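Local atomic coordinates of quinoline 2-oxidoreductase medium subunit (Pseudomonas putida, PDB entry 1T3Q), a protein that binds FAD as the flavoprotein subunit of quinoline 2-oxidoreductase, a molybdenum hydroxylase, and probably takes part in its electron transfer. Residues Leu93-Ala98 and His177-Glu182. Numbering follows the deposited sequence.
Sequences LPKVLA and HWEFDE
The interface between the FAD-binding part of the chain and the C-terminal domain of CO dehydrogenase flavoprotein type is bridged by V96 and K95 of helix 92-97, which meet F180 and E179 of strand 177-183, within this chain an outermost strand of its antiparallel sheet. The short helix and strand segments run nearly parallel, their axes 8.5 Å apart. Both methyls of V96 lie over one face of the F180 ring: CG1 sits 4.1 Å above the plane, over its centre, and CG2 makes a CH-pi contact nearer the ring's root, 3.7 Å from F180 CG. Beside this apolar patch, K95 NZ forms a salt bridge with E179 OE2 at 3.0 Å, from above the carboxylate plane. E179 CB points away from the helix, but a bend at chi2 (-63°) returns the carboxylate to the lysine. A water adds a second link, donating to W178 O (2.9 Å) and accepting weakly from K95 NZ. Helix 123-130 sets F126 against F180, and E123 and L127 against V96; E123 binds FAD, and the V96 side chain is about 8 Å from the bound FAD. E179 packs on V275, K278 and A279 of helix 261-284, while its backbone pairs with A197 of strand 193-202.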
ATOM      1  N   LEU C  93      -2.537 -19.560  52.446  1.00 26.57           N
ATOM      2  CA  LEU C  93      -1.898 -18.673  51.475  1.00 27.47           C
ATOM      3  C   LEU C  93      -2.393 -18.931  50.049  1.00 27.31           C
ATOM      4  O   LEU C  93      -2.860 -18.017  49.375  1.00 26.82           O
ATOM      5  CB  LEU C  93      -0.373 -18.825  51.532  1.00 28.43           C
ATOM      6  CG  LEU C  93       0.460 -17.541  51.438  1.00 30.96           C
ATOM      7  CD1 LEU C  93       1.922 -17.910  51.254  1.00 30.63           C
ATOM      8  CD2 LEU C  93      -0.007 -16.676  50.289  1.00 28.00           C
ATOM      9  N   PRO C  94      -2.294 -20.180  49.568  1.00 27.52           N
ATOM     10  CA  PRO C  94      -2.777 -20.407  48.203  1.00 27.46           C
ATOM     11  C   PRO C  94      -4.283 -20.183  48.034  1.00 27.15           C
ATOM     12  O   PRO C  94      -4.741 -19.830  46.950  1.00 26.33           O
ATOM     13  CB  PRO C  94      -2.337 -21.848  47.907  1.00 27.65           C
ATOM     14  CG  PRO C  94      -2.209 -22.472  49.255  1.00 29.17           C
ATOM     15  CD  PRO C  94      -1.604 -21.372  50.089  1.00 28.79           C
ATOM     16  N   LYS C  95      -5.057 -20.373  49.098  1.00 26.05           N
ATOM     17  CA  LYS C  95      -6.496 -20.163  48.986  1.00 26.68           C
ATOM     18  C   LYS C  95      -6.817 -18.675  48.845  1.00 25.70           C
ATOM     19  O   LYS C  95      -7.794 -18.292  48.194  1.00 24.85           O
ATOM     20  CB  LYS C  95      -7.226 -20.768  50.190  1.00 28.33           C
ATOM     21  CG  LYS C  95      -7.097 -22.286  50.247  1.00 33.02           C
ATOM     22  CD  LYS C  95      -8.177 -22.937  51.094  1.00 35.40           C
ATOM     23  CE  LYS C  95      -8.069 -22.546  52.551  1.00 37.47           C
ATOM     24  NZ  LYS C  95      -9.056 -23.308  53.365  1.00 40.57           N
ATOM     25  N   VAL C  96      -5.982 -17.836  49.448  1.00 23.95           N
ATOM     26  CA  VAL C  96      -6.168 -16.392  49.372  1.00 23.36           C
ATOM     27  C   VAL C  96      -5.722 -15.890  47.998  1.00 24.01           C
ATOM     28  O   VAL C  96      -6.364 -15.024  47.399  1.00 23.55           O
ATOM     29  CB  VAL C  96      -5.346 -15.660  50.463  1.00 21.65           C
ATOM     30  CG1 VAL C  96      -5.421 -14.150  50.251  1.00 21.54           C
ATOM     31  CG2 VAL C  96      -5.880 -16.019  51.850  1.00 21.99           C
ATOM     32  N   LEU C  97      -4.624 -16.452  47.501  1.00 24.67           N
ATOM     33  CA  LEU C  97      -4.071 -16.065  46.209  1.00 24.82           C
ATOM     34  C   LEU C  97      -5.003 -16.340  45.033  1.00 26.27           C
ATOM     35  O   LEU C  97      -4.839 -15.757  43.961  1.00 25.09           O
ATOM     36  CB  LEU C  97      -2.728 -16.761  45.993  1.00 26.02           C
ATOM     37  CG  LEU C  97      -1.596 -16.218  46.874  1.00 25.94           C
ATOM     38  CD1 LEU C  97      -0.422 -17.180  46.878  1.00 24.78           C
ATOM     39  CD2 LEU C  97      -1.174 -14.850  46.365  1.00 25.80           C
ATOM     40  N   ALA C  98      -5.979 -17.221  45.226  1.00 25.99           N
ATOM     41  CA  ALA C  98      -6.929 -17.531  44.166  1.00 27.19           C
ATOM     42  C   ALA C  98      -7.770 -16.293  43.842  1.00 26.91           C
ATOM     43  O   ALA C  98      -8.304 -16.159  42.740  1.00 27.86           O
ATOM     44  CB  ALA C  98      -7.837 -18.680  44.593  1.00 27.31           C
ATOM     45  N   HIS C 177      -7.072 -22.608  62.589  1.00 28.82           N
ATOM     46  CA  HIS C 177      -7.531 -23.050  61.282  1.00 29.07           C
ATOM     47  C   HIS C 177      -8.124 -21.825  60.587  1.00 28.08           C
ATOM     48  O   HIS C 177      -9.094 -21.238  61.070  1.00 27.48           O
ATOM     49  CB  HIS C 177      -8.597 -24.134  61.403  1.00 30.65           C
ATOM     50  CG  HIS C 177      -9.212 -24.505  60.092  1.00 31.50           C
ATOM     51  ND1 HIS C 177     -10.255 -23.796  59.536  1.00 31.94           N
ATOM     52  CD2 HIS C 177      -8.887 -25.465  59.194  1.00 32.04           C
ATOM     53  CE1 HIS C 177     -10.544 -24.303  58.352  1.00 32.99           C
ATOM     54  NE2 HIS C 177      -9.729 -25.315  58.119  1.00 34.12           N
ATOM     55  N   TRP C 178      -7.537 -21.453  59.454  1.00 26.94           N
ATOM     56  CA  TRP C 178      -7.964 -20.273  58.709  1.00 26.46           C
ATOM     57  C   TRP C 178      -8.849 -20.477  57.486  1.00 27.16           C
ATOM     58  O   TRP C 178      -8.733 -21.467  56.761  1.00 28.26           O
ATOM     59  CB  TRP C 178      -6.743 -19.477  58.246  1.00 24.88           C
ATOM     60  CG  TRP C 178      -5.965 -18.822  59.329  1.00 22.99           C
ATOM     61  CD1 TRP C 178      -4.837 -19.297  59.941  1.00 22.25           C
ATOM     62  CD2 TRP C 178      -6.237 -17.548  59.916  1.00 23.12           C
ATOM     63  NE1 TRP C 178      -4.388 -18.388  60.873  1.00 23.30           N
ATOM     64  CE2 TRP C 178      -5.230 -17.307  60.877  1.00 22.88           C
ATOM     65  CE3 TRP C 178      -7.235 -16.584  59.722  1.00 24.07           C
ATOM     66  CZ2 TRP C 178      -5.192 -16.137  61.646  1.00 24.17           C
ATOM     67  CZ3 TRP C 178      -7.197 -15.419  60.487  1.00 24.89           C
ATOM     68  CH2 TRP C 178      -6.181 -15.209  61.437  1.00 23.50           C
ATOM     69  N   GLU C 179      -9.724 -19.502  57.262  1.00 25.98           N
ATOM     70  CA  GLU C 179     -10.607 -19.475  56.106  1.00 26.57           C
ATOM     71  C   GLU C 179     -10.657 -18.007  55.708  1.00 26.12           C
ATOM     72  O   GLU C 179     -10.602 -17.122  56.565  1.00 24.87           O
ATOM     73  CB  GLU C 179     -12.006 -20.002  56.446  1.00 27.98           C
ATOM     74  CG  GLU C 179     -12.041 -21.498  56.744  1.00 30.05           C
ATOM     75  CD  GLU C 179     -11.625 -22.364  55.557  1.00 32.22           C
ATOM     76  OE1 GLU C 179     -11.474 -23.591  55.741  1.00 32.91           O
ATOM     77  OE2 GLU C 179     -11.455 -21.830  54.442  1.00 32.56           O
ATOM     78  N   PHE C 180     -10.749 -17.752  54.409  1.00 25.36           N
ATOM     79  CA  PHE C 180     -10.761 -16.389  53.894  1.00 26.27           C
ATOM     80  C   PHE C 180     -11.835 -16.207  52.834  1.00 27.19           C
ATOM     81  O   PHE C 180     -12.224 -17.158  52.156  1.00 26.87           O
ATOM     82  CB  PHE C 180      -9.388 -16.072  53.288  1.00 25.28           C
ATOM     83  CG  PHE C 180      -9.336 -14.784  52.511  1.00 23.45           C
ATOM     84  CD1 PHE C 180      -8.988 -13.589  53.135  1.00 24.16           C
ATOM     85  CD2 PHE C 180      -9.625 -14.767  51.148  1.00 24.85           C
ATOM     86  CE1 PHE C 180      -8.926 -12.394  52.413  1.00 23.25           C
ATOM     87  CE2 PHE C 180      -9.567 -13.578  50.414  1.00 23.69           C
ATOM     88  CZ  PHE C 180      -9.215 -12.389  51.048  1.00 22.83           C
ATOM     89  N   ASP C 181     -12.307 -14.976  52.694  1.00 27.38           N
ATOM     90  CA  ASP C 181     -13.309 -14.656  51.694  1.00 28.88           C
ATOM     91  C   ASP C 181     -13.327 -13.149  51.501  1.00 27.41           C
ATOM     92  O   ASP C 181     -12.783 -12.408  52.313  1.00 26.90           O
ATOM     93  CB  ASP C 181     -14.687 -15.147  52.133  1.00 32.16           C
ATOM     94  CG  ASP C 181     -15.647 -15.298  50.971  1.00 34.97           C
ATOM     95  OD1 ASP C 181     -16.819 -15.643  51.223  1.00 38.70           O
ATOM     96  OD2 ASP C 181     -15.236 -15.079  49.808  1.00 34.36           O
ATOM     97  N   GLU C 182     -13.943 -12.695  50.418  1.00 26.84           N
ATOM     98  CA  GLU C 182     -14.009 -11.271  50.138  1.00 25.51           C
ATOM     99  C   GLU C 182     -15.169 -10.984  49.197  1.00 26.81           C
ATOM    100  O   GLU C 182     -15.765 -11.901  48.639  1.00 25.86           O
ATOM    101  CB  GLU C 182     -12.701 -10.803  49.494  1.00 24.12           C
ATOM    102  CG  GLU C 182     -12.511 -11.260  48.046  1.00 23.51           C
ATOM    103  CD  GLU C 182     -11.154 -10.877  47.484  1.00 23.98           C
ATOM    104  OE1 GLU C 182     -11.024 -10.756  46.246  1.00 23.52           O
ATOM    105  OE2 GLU C 182     -10.211 -10.707  48.283  1.00 25.06           O
TER
HETATM  106  O   HOH W   1      -6.636 -23.042  55.590  1.00 35.98           O